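Local coordinates for DNA photolyase (Agrobacterium tumefaciens, PDB 4U63), which probably repairs ultraviolet-induced cyclobutane pyrimidine dimers in DNA with light, using a flavin (FAD) cofactor and a methenyltetrahydrofolate antenna, at residues 223-234 and 258-269; 247-255 and 428-438. One frame throughout, in Å; residues are numbered along the deposited sequence. Where two conformers were deposited one is given.

Interaction 1 of 2, residues 223-234 and 258-269; sequences WTPGETGALDKL and SLLSPHLAAGEI. With FAD (flavin-adenine dinucleotide), chain C.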
loop_
_atom_site.group_PDB
_atom_site.type_symbol
_atom_site.label_atom_id
_atom_site.label_comp_id
_atom_site.label_asym_id
_atom_site.label_seq_id
_atom_site.Cartn_x
_atom_site.Cartn_y
_atom_site.Cartn_z
ATOM N N TRP A 223 -0.001 -0.929 -14.433
ATOM C CA TRP A 223 -1.167 -0.579 -13.630
ATOM C C TRP A 223 -2.344 -0.025 -14.410
ATOM O O TRP A 223 -2.163 0.714 -15.373
ATOM C CB TRP A 223 -0.762 0.477 -12.602
ATOM C CG TRP A 223 0.344 0.048 -11.707
ATOM C CD1 TRP A 223 1.570 0.625 -11.588
ATOM C CD2 TRP A 223 0.325 -1.052 -10.796
ATOM N NE1 TRP A 223 2.322 -0.052 -10.658
ATOM C CE2 TRP A 223 1.581 -1.088 -10.157
ATOM C CE3 TRP A 223 -0.632 -2.018 -10.464
ATOM C CZ2 TRP A 223 1.908 -2.058 -9.191
ATOM C CZ3 TRP A 223 -0.313 -2.976 -9.518
ATOM C CH2 TRP A 223 0.951 -2.992 -8.886
ATOM N N THR A 224 -3.545 -0.385 -13.949
ATOM C CA THR A 224 -4.811 0.191 -14.420
ATOM C C THR A 224 -5.611 0.531 -13.162
ATOM O O THR A 224 -6.370 -0.299 -12.654
ATOM C CB THR A 224 -5.572 -0.806 -15.317
ATOM O OG1 THR A 224 -4.748 -1.146 -16.427
ATOM C CG2 THR A 224 -6.885 -0.227 -15.845
ATOM N N PRO A 225 -5.422 1.744 -12.626
ATOM C CA PRO A 225 -6.108 2.075 -11.377
ATOM C C PRO A 225 -7.628 2.030 -11.483
ATOM O O PRO A 225 -8.192 2.328 -12.531
ATOM C CB PRO A 225 -5.627 3.501 -11.091
ATOM C CG PRO A 225 -4.281 3.540 -11.695
ATOM C CD PRO A 225 -4.469 2.805 -12.994
ATOM N N GLY A 226 -8.255 1.628 -10.384
ATOM C CA GLY A 226 -9.697 1.590 -10.275
ATOM C C GLY A 226 -10.215 0.195 -10.030
ATOM O O GLY A 226 -9.464 -0.779 -10.073
ATOM N N GLU A 227 -11.520 0.115 -9.796
ATOM C CA GLU A 227 -12.188 -1.141 -9.486
ATOM C C GLU A 227 -12.111 -2.198 -10.598
ATOM O O GLU A 227 -11.831 -3.369 -10.331
ATOM C CB GLU A 227 -13.642 -0.858 -9.158
ATOM C CG GLU A 227 -14.397 -2.099 -8.768
ATOM C CD GLU A 227 -15.728 -1.790 -8.166
ATOM O OE1 GLU A 227 -16.393 -0.808 -8.598
ATOM O OE2 GLU A 227 -16.117 -2.536 -7.253
ATOM N N THR A 228 -12.385 -1.796 -11.830
ATOM C CA THR A 228 -12.273 -2.725 -12.973
ATOM C C THR A 228 -10.854 -3.306 -13.071
ATOM O O THR A 228 -10.682 -4.515 -13.245
ATOM C CB THR A 228 -12.673 -2.046 -14.286
ATOM O OG1 THR A 228 -14.052 -1.663 -14.208
ATOM C CG2 THR A 228 -12.472 -2.987 -15.486
ATOM N N GLY A 229 -9.848 -2.450 -12.950
ATOM C CA GLY A 229 -8.452 -2.908 -12.923
ATOM C C GLY A 229 -8.157 -3.857 -11.778
ATOM O O GLY A 229 -7.448 -4.849 -11.961
ATOM N N ALA A 230 -8.708 -3.559 -10.593
ATOM C CA ALA A 230 -8.529 -4.426 -9.431
ATOM C C ALA A 230 -9.081 -5.821 -9.674
ATOM O O ALA A 230 -8.408 -6.815 -9.396
ATOM C CB ALA A 230 -9.173 -3.818 -8.181
ATOM N N LEU A 231 -10.299 -5.880 -10.209
ATOM C CA LEU A 231 -10.960 -7.156 -10.492
ATOM C C LEU A 231 -10.214 -7.915 -11.597
ATOM O O LEU A 231 -10.077 -9.129 -11.515
ATOM C CB LEU A 231 -12.447 -6.941 -10.826
ATOM C CG LEU A 231 -13.256 -6.267 -9.693
ATOM C CD1 LEU A 231 -14.602 -5.745 -10.189
ATOM C CD2 LEU A 231 -13.444 -7.195 -8.499
ATOM N N ASP A 232 -9.710 -7.195 -12.603
ATOM C CA ASP A 232 -8.856 -7.804 -13.639
ATOM C C ASP A 232 -7.585 -8.420 -13.028
ATOM O O ASP A 232 -7.200 -9.526 -13.393
ATOM C CB ASP A 232 -8.456 -6.787 -14.709
ATOM C CG ASP A 232 -9.610 -6.400 -15.641
ATOM O OD1 ASP A 232 -10.676 -7.065 -15.648
ATOM O OD2 ASP A 232 -9.441 -5.408 -16.384
ATOM N N LYS A 233 -6.944 -7.711 -12.095
ATOM C CA LYS A 233 -5.764 -8.261 -11.391
ATOM C C LYS A 233 -6.114 -9.493 -10.568
ATOM O O LYS A 233 -5.391 -10.485 -10.572
ATOM C CB LYS A 233 -5.127 -7.217 -10.466
ATOM C CG LYS A 233 -4.314 -6.158 -11.190
ATOM C CD LYS A 233 -2.920 -6.640 -11.547
ATOM C CE LYS A 233 -2.012 -5.496 -11.982
ATOM N NZ LYS A 233 -2.430 -4.900 -13.278
ATOM N N LEU A 234 -7.220 -9.416 -9.841
ATOM C CA LEU A 234 -7.649 -10.550 -9.033
ATOM C C LEU A 234 -7.960 -11.758 -9.914
ATOM O O LEU A 234 -7.463 -12.868 -9.656
ATOM C CB LEU A 234 -8.851 -10.186 -8.166
ATOM C CG LEU A 234 -9.417 -11.324 -7.306
ATOM C CD1 LEU A 234 -8.384 -11.858 -6.324
ATOM C CD2 LEU A 234 -10.664 -10.850 -6.573
ATOM N N SER A 258 0.349 -11.282 -6.886
ATOM C CA SER A 258 -0.948 -10.778 -7.386
ATOM C C SER A 258 -0.950 -9.350 -7.940
ATOM O O SER A 258 -1.789 -9.012 -8.757
ATOM C CB SER A 258 -1.993 -10.858 -6.285
ATOM O OG SER A 258 -1.774 -9.858 -5.293
ATOM N N LEU A 259 -0.033 -8.511 -7.457
ATOM C CA LEU A 259 -0.002 -7.071 -7.785
ATOM C C LEU A 259 -1.328 -6.370 -7.383
ATOM O O LEU A 259 -1.760 -5.407 -7.992
ATOM C CB LEU A 259 0.355 -6.842 -9.266
ATOM C CG LEU A 259 1.711 -7.380 -9.747
ATOM C CD1 LEU A 259 1.900 -7.031 -11.214
ATOM C CD2 LEU A 259 2.876 -6.853 -8.923
ATOM N N LEU A 260 -1.951 -6.864 -6.315
ATOM C CA LEU A 260 -3.176 -6.273 -5.815
ATOM C C LEU A 260 -2.918 -5.110 -4.847
ATOM O O LEU A 260 -3.851 -4.360 -4.528
ATOM C CB LEU A 260 -4.024 -7.339 -5.121
ATOM C CG LEU A 260 -4.769 -8.277 -6.081
ATOM C CD1 LEU A 260 -5.328 -9.461 -5.300
ATOM C CD2 LEU A 260 -5.887 -7.552 -6.827
ATOM N N SER A 261 -1.672 -4.947 -4.387
ATOM C CA SER A 261 -1.409 -4.038 -3.251
ATOM C C SER A 261 -1.954 -2.606 -3.413
ATOM O O SER A 261 -2.567 -2.098 -2.476
ATOM C CB SER A 261 0.080 -4.020 -2.846
ATOM O OG SER A 261 0.931 -3.647 -3.916
ATOM N N PRO A 262 -1.751 -1.953 -4.586
ATOM C CA PRO A 262 -2.284 -0.585 -4.661
ATOM C C PRO A 262 -3.803 -0.524 -4.779
ATOM O O PRO A 262 -4.414 0.465 -4.381
ATOM C CB PRO A 262 -1.623 -0.019 -5.916
ATOM C CG PRO A 262 -1.428 -1.213 -6.774
ATOM C CD PRO A 262 -1.061 -2.323 -5.838
ATOM N N HIS A 263 -4.403 -1.584 -5.318
ATOM C CA HIS A 263 -5.855 -1.690 -5.375
ATOM C C HIS A 263 -6.436 -1.851 -3.968
ATOM O O HIS A 263 -7.440 -1.242 -3.646
ATOM C CB HIS A 263 -6.281 -2.844 -6.285
ATOM C CG HIS A 263 -5.890 -2.650 -7.713
ATOM N ND1 HIS A 263 -6.504 -1.727 -8.524
ATOM C CD2 HIS A 263 -4.950 -3.258 -8.477
ATOM C CE1 HIS A 263 -5.966 -1.776 -9.729
ATOM N NE2 HIS A 263 -5.020 -2.697 -9.726
ATOM N N LEU A 264 -5.781 -2.665 -3.145
ATOM C CA LEU A 264 -6.176 -2.850 -1.738
ATOM C C LEU A 264 -5.981 -1.563 -0.947
ATOM O O LEU A 264 -6.854 -1.167 -0.170
ATOM C CB LEU A 264 -5.402 -4.016 -1.097
ATOM C CG LEU A 264 -5.918 -5.418 -1.440
ATOM C CD1 LEU A 264 -4.882 -6.480 -1.112
ATOM C CD2 LEU A 264 -7.221 -5.720 -0.715
ATOM N N ALA A 265 -4.853 -0.900 -1.168
ATOM C CA ALA A 265 -4.541 0.366 -0.485
ATOM C C ALA A 265 -5.569 1.456 -0.791
ATOM O O ALA A 265 -5.961 2.217 0.090
ATOM C CB ALA A 265 -3.158 0.840 -0.889
ATOM N N ALA A 266 -5.993 1.526 -2.051
ATOM C CA ALA A 266 -6.972 2.524 -2.506
ATOM C C ALA A 266 -8.432 2.117 -2.237
ATOM O O ALA A 266 -9.346 2.900 -2.507
ATOM C CB ALA A 266 -6.770 2.794 -4.000
ATOM N N GLY A 267 -8.649 0.900 -1.720
ATOM C CA GLY A 267 -9.988 0.387 -1.437
ATOM C C GLY A 267 -10.810 0.118 -2.680
ATOM O O GLY A 267 -12.052 0.193 -2.651
ATOM N N GLU A 268 -10.115 -0.206 -3.766
ATOM C CA GLU A 268 -10.747 -0.521 -5.050
ATOM C C GLU A 268 -11.251 -1.955 -5.078
ATOM O O GLU A 268 -12.036 -2.341 -5.965
ATOM C CB GLU A 268 -9.772 -0.253 -6.189
ATOM C CG GLU A 268 -9.480 1.226 -6.303
ATOM C CD GLU A 268 -8.283 1.578 -7.145
ATOM O OE1 GLU A 268 -7.634 0.685 -7.731
ATOM O OE2 GLU A 268 -7.980 2.789 -7.218
ATOM N N ILE A 269 -10.783 -2.746 -4.119
ATOM C CA ILE A 269 -11.273 -4.103 -3.902
ATOM C C ILE A 269 -11.160 -4.364 -2.399
ATOM O O ILE A 269 -10.229 -3.885 -1.760
ATOM C CB ILE A 269 -10.481 -5.135 -4.748
ATOM C CG1 ILE A 269 -11.147 -6.512 -4.683
ATOM C CG2 ILE A 269 -9.011 -5.211 -4.327
ATOM C CD1 ILE A 269 -10.720 -7.430 -5.798
HETATM P PA FAD C . 1.157 -10.512 -2.896
HETATM O O1A FAD C . 2.324 -11.406 -2.627
HETATM O O2A FAD C . 0.266 -10.821 -4.052
HETATM O O5B FAD C . 0.340 -10.410 -1.518
HETATM C C5B FAD C . -1.062 -10.120 -1.483
HETATM C C4B FAD C . -1.371 -8.932 -0.582
HETATM O O4B FAD C . -0.962 -9.180 0.761
HETATM C C3B FAD C . -0.659 -7.663 -0.988
HETATM O O3B FAD C . -1.308 -7.006 -2.089
HETATM C C2B FAD C . -0.676 -6.873 0.302
HETATM O O2B FAD C . -1.924 -6.205 0.494
HETATM C C1B FAD C . -0.524 -7.945 1.351
HETATM N N9A FAD C . 0.868 -8.147 1.811
HETATM C C8A FAD C . 1.754 -9.017 1.294
HETATM N N7A FAD C . 2.925 -8.978 1.963
HETATM C C5A FAD C . 2.790 -8.072 2.956
HETATM C C6A FAD C . 3.658 -7.552 4.015
HETATM N N6A FAD C . 4.918 -8.013 4.148
HETATM N N1A FAD C . 3.141 -6.604 4.829
HETATM C C2A FAD C . 1.878 -6.138 4.681
HETATM N N3A FAD C . 1.035 -6.582 3.726
HETATM C C4A FAD C . 1.436 -7.528 2.853
HETATM N N1 FAD C . 2.786 -3.209 1.369
HETATM C C2 FAD C . 1.820 -2.300 1.109
HETATM O O2 FAD C . 0.697 -2.740 0.773
HETATM N N3 FAD C . 2.043 -0.966 1.209
HETATM C C4 FAD C . 3.248 -0.461 1.578
HETATM O O4 FAD C . 3.446 0.777 1.684
HETATM C C4X FAD C . 4.352 -1.399 1.866
HETATM N N5 FAD C . 5.607 -0.992 2.218
HETATM C C5X FAD C . 6.586 -1.901 2.499
HETATM C C6 FAD C . 7.855 -1.491 2.887
HETATM C C7 FAD C . 8.869 -2.413 3.164
HETATM C C7M FAD C . 10.244 -1.946 3.583
HETATM C C8 FAD C . 8.597 -3.862 3.038
HETATM C C8M FAD C . 9.652 -4.906 3.330
HETATM C C9 FAD C . 7.348 -4.274 2.654
HETATM C C9A FAD C . 6.319 -3.369 2.379
HETATM N N10 FAD C . 5.024 -3.808 1.973
HETATM C C10 FAD C . 4.034 -2.843 1.724
HETATM C "C1'" FAD C . 4.665 -5.230 1.897
HETATM C "C2'" FAD C . 4.827 -5.985 0.595
HETATM O "O2'" FAD C . 6.171 -5.835 0.125
HETATM C "C3'" FAD C . 3.820 -5.549 -0.451
HETATM O "O3'" FAD C . 2.491 -5.642 0.054
HETATM C "C4'" FAD C . 3.969 -6.440 -1.683
HETATM O "O4'" FAD C . 5.223 -6.170 -2.305
HETATM C "C5'" FAD C . 2.835 -6.159 -2.649
HETATM O "O5'" FAD C . 2.929 -6.965 -3.833
HETATM P P FAD C . 1.707 -7.944 -4.196
HETATM O O1P FAD C . 2.015 -8.597 -5.498
HETATM O O2P FAD C . 0.404 -7.198 -4.132
HETATM O O3P FAD C . 1.769 -9.011 -2.997
HETATM O O HOH W 1 -3.914 -2.679 -12.224
HETATM O O HOH W 2 -14.242 -4.156 -6.027
HETATM O O HOH W 3 -2.727 -10.274 -10.951
#
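His263 lays the centre of one imidazole face over Ala230 CA, 3.5 Å from the ring centroid and 12° off the normal, a CH-pi contact; the methyl CB of Ala230 comes within 3.4 Å of ND1. With CG of His263 beside its own backbone N, the ring is brought across to helix 227-238, and its rotation (chi2 -72°) points ND1 at Glu268 OE1 (2.8 Å). The carboxylate oxygen is met nearly along its C-O axis but 24° out of the imidazole plane. OE1 also takes a weak bond from Gly226 N (2.9 Å), at the N-cap of helix 227-238, while OE2 is held by Ser77 and Trp73. In the ring plane, water 1 lies 2.7 Å from NE2 and accepts from Lys233 NZ and Thr224 N. Lys233 gets there by bending at chi2 and chi4, its CG passing the imidazole; NZ also bonds to Ile222 O. Pro262 CG presses on the face of the Trp223 six-membered ring, and Leu234 CD2 meets Ile269 CD1 at 3.5 Å. Ser258 OG, 2.6 Å from FAD O2A, and Leu259 N bind the FAD diphosphate. With carboxylate and water on its two nitrogens, the imidazole's rotation is fixed; the carboxylate probably polarises it, behind the turn that grips the cofactor.

Interaction 2 of 2, residues 247-255 and 428-438; sequences EGRDFPAKP and KFDGDGDYVRR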
loop_
_atom_site.group_PDB
_atom_site.type_symbol
_atom_site.label_atom_id
_atom_site.label_comp_id
_atom_site.label_asym_id
_atom_site.label_seq_id
_atom_site.Cartn_x
_atom_site.Cartn_y
_atom_site.Cartn_z
ATOM N N GLU A 247 5.933 -21.164 -3.882
ATOM C CA GLU A 247 7.309 -21.374 -4.331
ATOM C C GLU A 247 7.862 -20.174 -5.114
ATOM O O GLU A 247 9.040 -19.880 -5.027
ATOM C CB GLU A 247 7.408 -22.635 -5.203
ATOM C CG GLU A 247 8.785 -23.299 -5.189
ATOM C CD GLU A 247 9.039 -24.139 -3.934
ATOM O OE1 GLU A 247 8.214 -24.104 -2.988
ATOM O OE2 GLU A 247 10.071 -24.841 -3.893
ATOM N N GLY A 248 7.011 -19.495 -5.877
ATOM C CA GLY A 248 7.466 -18.438 -6.777
ATOM C C GLY A 248 7.645 -17.049 -6.200
ATOM O O GLY A 248 8.411 -16.252 -6.742
ATOM N N ARG A 249 6.952 -16.762 -5.100
ATOM C CA ARG A 249 6.894 -15.405 -4.565
ATOM C C ARG A 249 8.218 -14.861 -4.024
ATOM O O ARG A 249 8.351 -13.655 -3.905
ATOM C CB ARG A 249 5.807 -15.290 -3.484
ATOM C CG ARG A 249 6.054 -16.111 -2.226
ATOM C CD ARG A 249 4.893 -15.969 -1.261
ATOM N NE ARG A 249 4.954 -14.695 -0.559
ATOM C CZ ARG A 249 5.757 -14.447 0.482
ATOM N NH1 ARG A 249 6.580 -15.393 0.965
ATOM N NH2 ARG A 249 5.740 -13.248 1.049
ATOM N N ASP A 250 9.178 -15.735 -3.702
ATOM C CA ASP A 250 10.484 -15.304 -3.155
ATOM C C ASP A 250 11.459 -14.776 -4.212
ATOM O O ASP A 250 12.474 -14.158 -3.865
ATOM C CB ASP A 250 11.171 -16.459 -2.402
ATOM C CG ASP A 250 10.467 -16.827 -1.098
ATOM O OD1 ASP A 250 9.914 -15.929 -0.432
ATOM O OD2 ASP A 250 10.480 -18.029 -0.735
ATOM N N PHE A 251 11.154 -15.014 -5.487
ATOM C CA PHE A 251 12.092 -14.780 -6.574
ATOM C C PHE A 251 11.648 -13.588 -7.429
ATOM O O PHE A 251 10.706 -13.712 -8.215
ATOM C CB PHE A 251 12.206 -16.060 -7.404
ATOM C CG PHE A 251 12.655 -17.246 -6.595
ATOM C CD1 PHE A 251 13.999 -17.428 -6.294
ATOM C CD2 PHE A 251 11.735 -18.170 -6.110
ATOM C CE1 PHE A 251 14.422 -18.510 -5.537
ATOM C CE2 PHE A 251 12.157 -19.253 -5.354
ATOM C CZ PHE A 251 13.499 -19.422 -5.069
ATOM N N PRO A 252 12.328 -12.426 -7.283
ATOM C CA PRO A 252 11.836 -11.203 -7.918
ATOM C C PRO A 252 11.790 -11.196 -9.437
ATOM O O PRO A 252 11.037 -10.412 -9.996
ATOM C CB PRO A 252 12.808 -10.117 -7.410
ATOM C CG PRO A 252 14.019 -10.848 -7.012
ATOM C CD PRO A 252 13.534 -12.158 -6.479
ATOM N N ALA A 253 12.578 -12.040 -10.089
ATOM C CA ALA A 253 12.532 -12.142 -11.557
ATOM C C ALA A 253 11.213 -12.738 -12.025
ATOM O O ALA A 253 10.800 -12.521 -13.167
ATOM C CB ALA A 253 13.698 -12.976 -12.066
ATOM N N LYS A 254 10.556 -13.495 -11.150
ATOM C CA LYS A 254 9.320 -14.187 -11.518
ATOM C C LYS A 254 8.099 -13.334 -11.255
ATOM O O LYS A 254 7.958 -12.789 -10.158
ATOM C CB LYS A 254 9.206 -15.490 -10.749
ATOM C CG LYS A 254 10.361 -16.423 -11.040
ATOM C CD LYS A 254 10.235 -17.751 -10.326
ATOM C CE LYS A 254 11.401 -18.649 -10.715
ATOM N NZ LYS A 254 11.528 -19.820 -9.815
ATOM N N PRO A 255 7.199 -13.207 -12.252
ATOM C CA PRO A 255 5.947 -12.486 -12.032
ATOM C C PRO A 255 4.929 -13.369 -11.295
ATOM O O PRO A 255 3.878 -13.687 -11.826
ATOM C CB PRO A 255 5.499 -12.139 -13.455
ATOM C CG PRO A 255 6.023 -13.252 -14.286
ATOM C CD PRO A 255 7.319 -13.681 -13.648
ATOM N N LYS A 428 21.018 -15.817 -4.033
ATOM C CA LYS A 428 20.048 -16.792 -3.521
ATOM C C LYS A 428 18.684 -16.671 -4.216
ATOM O O LYS A 428 18.111 -17.676 -4.651
ATOM C CB LYS A 428 19.867 -16.609 -2.012
ATOM C CG LYS A 428 18.929 -17.606 -1.345
ATOM C CD LYS A 428 18.862 -17.367 0.157
ATOM C CE LYS A 428 17.990 -18.403 0.846
ATOM N NZ LYS A 428 17.875 -18.136 2.306
ATOM N N PHE A 429 18.176 -15.441 -4.300
ATOM C CA PHE A 429 16.826 -15.178 -4.813
ATOM C C PHE A 429 16.775 -14.739 -6.291
ATOM O O PHE A 429 15.689 -14.650 -6.852
ATOM C CB PHE A 429 16.118 -14.153 -3.908
ATOM C CG PHE A 429 15.869 -14.656 -2.503
ATOM C CD1 PHE A 429 14.960 -15.682 -2.273
ATOM C CD2 PHE A 429 16.550 -14.114 -1.413
ATOM C CE1 PHE A 429 14.729 -16.156 -0.985
ATOM C CE2 PHE A 429 16.319 -14.583 -0.122
ATOM C CZ PHE A 429 15.408 -15.603 0.092
ATOM N N ASP A 430 17.939 -14.479 -6.899
ATOM C CA ASP A 430 18.039 -14.090 -8.313
ATOM C C ASP A 430 19.306 -14.700 -8.950
ATOM O O ASP A 430 20.128 -14.002 -9.560
ATOM C CB ASP A 430 18.035 -12.554 -8.414
ATOM C CG ASP A 430 17.907 -12.049 -9.844
ATOM O OD1 ASP A 430 17.097 -12.601 -10.615
ATOM O OD2 ASP A 430 18.607 -11.068 -10.192
ATOM N N GLY A 431 19.439 -16.020 -8.825
ATOM C CA GLY A 431 20.667 -16.732 -9.192
ATOM C C GLY A 431 21.169 -16.501 -10.604
ATOM O O GLY A 431 22.365 -16.312 -10.817
ATOM N N ASP A 432 20.256 -16.510 -11.570
ATOM C CA ASP A 432 20.626 -16.282 -12.969
ATOM C C ASP A 432 20.792 -14.803 -13.305
ATOM O O ASP A 432 21.283 -14.481 -14.381
ATOM C CB ASP A 432 19.609 -16.939 -13.914
ATOM C CG ASP A 432 19.607 -18.459 -13.806
ATOM O OD1 ASP A 432 20.591 -19.040 -13.294
ATOM O OD2 ASP A 432 18.614 -19.078 -14.236
ATOM N N GLY A 433 20.382 -13.917 -12.392
ATOM C CA GLY A 433 20.550 -12.479 -12.556
ATOM C C GLY A 433 19.498 -11.799 -13.421
ATOM O O GLY A 433 19.679 -10.646 -13.821
ATOM N N ASP A 434 18.392 -12.491 -13.700
ATOM C CA ASP A 434 17.353 -11.962 -14.603
ATOM C C ASP A 434 16.686 -10.686 -14.103
ATOM O O ASP A 434 16.406 -9.792 -14.879
ATOM C CB ASP A 434 16.290 -13.027 -14.887
ATOM C CG ASP A 434 16.834 -14.192 -15.692
ATOM O OD1 ASP A 434 17.904 -14.045 -16.324
ATOM O OD2 ASP A 434 16.194 -15.262 -15.691
ATOM N N TYR A 435 16.419 -10.608 -12.806
ATOM C CA TYR A 435 15.854 -9.379 -12.228
ATOM C C TYR A 435 16.861 -8.226 -12.325
ATOM O O TYR A 435 16.504 -7.119 -12.710
ATOM C CB TYR A 435 15.445 -9.624 -10.792
ATOM C CG TYR A 435 14.896 -8.436 -10.031
ATOM C CD1 TYR A 435 13.588 -7.990 -10.222
ATOM C CD2 TYR A 435 15.679 -7.779 -9.083
ATOM C CE1 TYR A 435 13.078 -6.914 -9.493
ATOM C CE2 TYR A 435 15.186 -6.707 -8.360
ATOM C CZ TYR A 435 13.888 -6.277 -8.564
ATOM O OH TYR A 435 13.400 -5.221 -7.832
ATOM N N VAL A 436 18.123 -8.498 -11.990
ATOM C CA VAL A 436 19.177 -7.479 -12.097
ATOM C C VAL A 436 19.336 -6.973 -13.532
ATOM O O VAL A 436 19.406 -5.774 -13.751
ATOM C CB VAL A 436 20.522 -7.997 -11.550
ATOM C CG1 VAL A 436 21.689 -7.123 -11.995
ATOM C CG2 VAL A 436 20.462 -8.085 -10.024
ATOM N N ARG A 437 19.391 -7.892 -14.490
ATOM C CA ARG A 437 19.518 -7.530 -15.911
ATOM C C ARG A 437 18.340 -6.704 -16.427
ATOM O O ARG A 437 18.518 -5.854 -17.311
ATOM C CB ARG A 437 19.689 -8.779 -16.785
ATOM C CG ARG A 437 21.022 -9.467 -16.578
ATOM C CD ARG A 437 21.356 -10.457 -17.677
ATOM N NE ARG A 437 22.514 -11.250 -17.255
ATOM C CZ ARG A 437 22.440 -12.371 -16.538
ATOM N NH1 ARG A 437 23.553 -13.012 -16.184
ATOM N NH2 ARG A 437 21.258 -12.866 -16.178
ATOM N N ARG A 438 17.152 -6.954 -15.880
ATOM C CA ARG A 438 15.948 -6.220 -16.263
ATOM C C ARG A 438 16.038 -4.756 -15.877
ATOM O O ARG A 438 15.712 -3.878 -16.677
ATOM C CB ARG A 438 14.723 -6.854 -15.610
ATOM C CG ARG A 438 13.388 -6.193 -15.933
ATOM C CD ARG A 438 12.250 -7.062 -15.429
ATOM N NE ARG A 438 12.253 -8.355 -16.116
ATOM C CZ ARG A 438 11.897 -9.527 -15.582
ATOM N NH1 ARG A 438 11.492 -9.630 -14.310
ATOM N NH2 ARG A 438 11.956 -10.623 -16.336
HETATM O O HOH W 4 14.866 -13.749 -9.176
#
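Pro252 CB rests over one face of the Tyr435 ring, 3.7 Å from its centroid and 15° off the normal, a CH-pi contact in which the proline and the phenol cross at about a right angle. CG of Tyr435 lies anti to the backbone N (chi1 178°), which carries the ring off the helix and across the proline; its hydroxyl goes on to Gln353, and Val364 of helix 362-375 touches both Pro252 and Tyr435. Phe429 belongs to the same tight part, though its ring meets carbonyl and CB atoms rather than the other ring. Asp250 O, buried without a hydrogen-bond partner, lies obliquely to it, 3.3 Å from Phe429 CD1. Phe251 sets its edge to Phe429 O, with CD1 at 3.3 Å, whereas the two rings come no nearer than 4.4 Å, between Phe251 CE1 and Phe429 CD1. Water 4 joins the backbones, accepting from Ala253 N and donating to Phe429 O (2.6 Å) and Asp430 OD1.

Asp430 directly follows helix 422-429 and opens a type I turn to Gly433, the N-cap residue of helix 434-439. Its carboxylate takes the N-H groups of Tyr435 and Val436 at the start of that helix, OD1 accepting from Tyr435 N (3.0 Å) and OD2 from Val436 N, each on the syn side. The type I turn joining the two helices, within the FAD-binding family region, is thus backed by a side chain.

The solvent side is looser. Ala253 CB touches exposed Asp434 only at CB, 3.8 Å away. Exposed Arg438 bends at chi3 (-63°), and in the conformer given NH1 reaches Ala253 O at 3.2 Å. The N-H points straight at the oxygen, which lies in the guanidinium plane, but the donor is tilted from the carbonyl plane, and with a second conformer deposited the bond is tentative.

Overall arrangement
The two contacts lie about 24 Å apart, centre to centre, and do not touch, but the chain ties them: 247-255 falls between the two segments of interaction 1, so their segments alternate along the sequence. Interaction 1 is the deeper, about 11 Å from the chain centre against 22 Å, and buries 694 Å² against 431 Å². It packs two helices and the FAD-binding turn around a buried histidine-carboxylate pair. Interaction 2 instead sets a segment of mostly loop and turn against two helices distant in sequence, relying on proline on a tyrosine face, a phenylalanine edge at a carbonyl and one bridging water. The buried, multiply bonded His263-Glu268 pair has its exposed counterpart in Arg438.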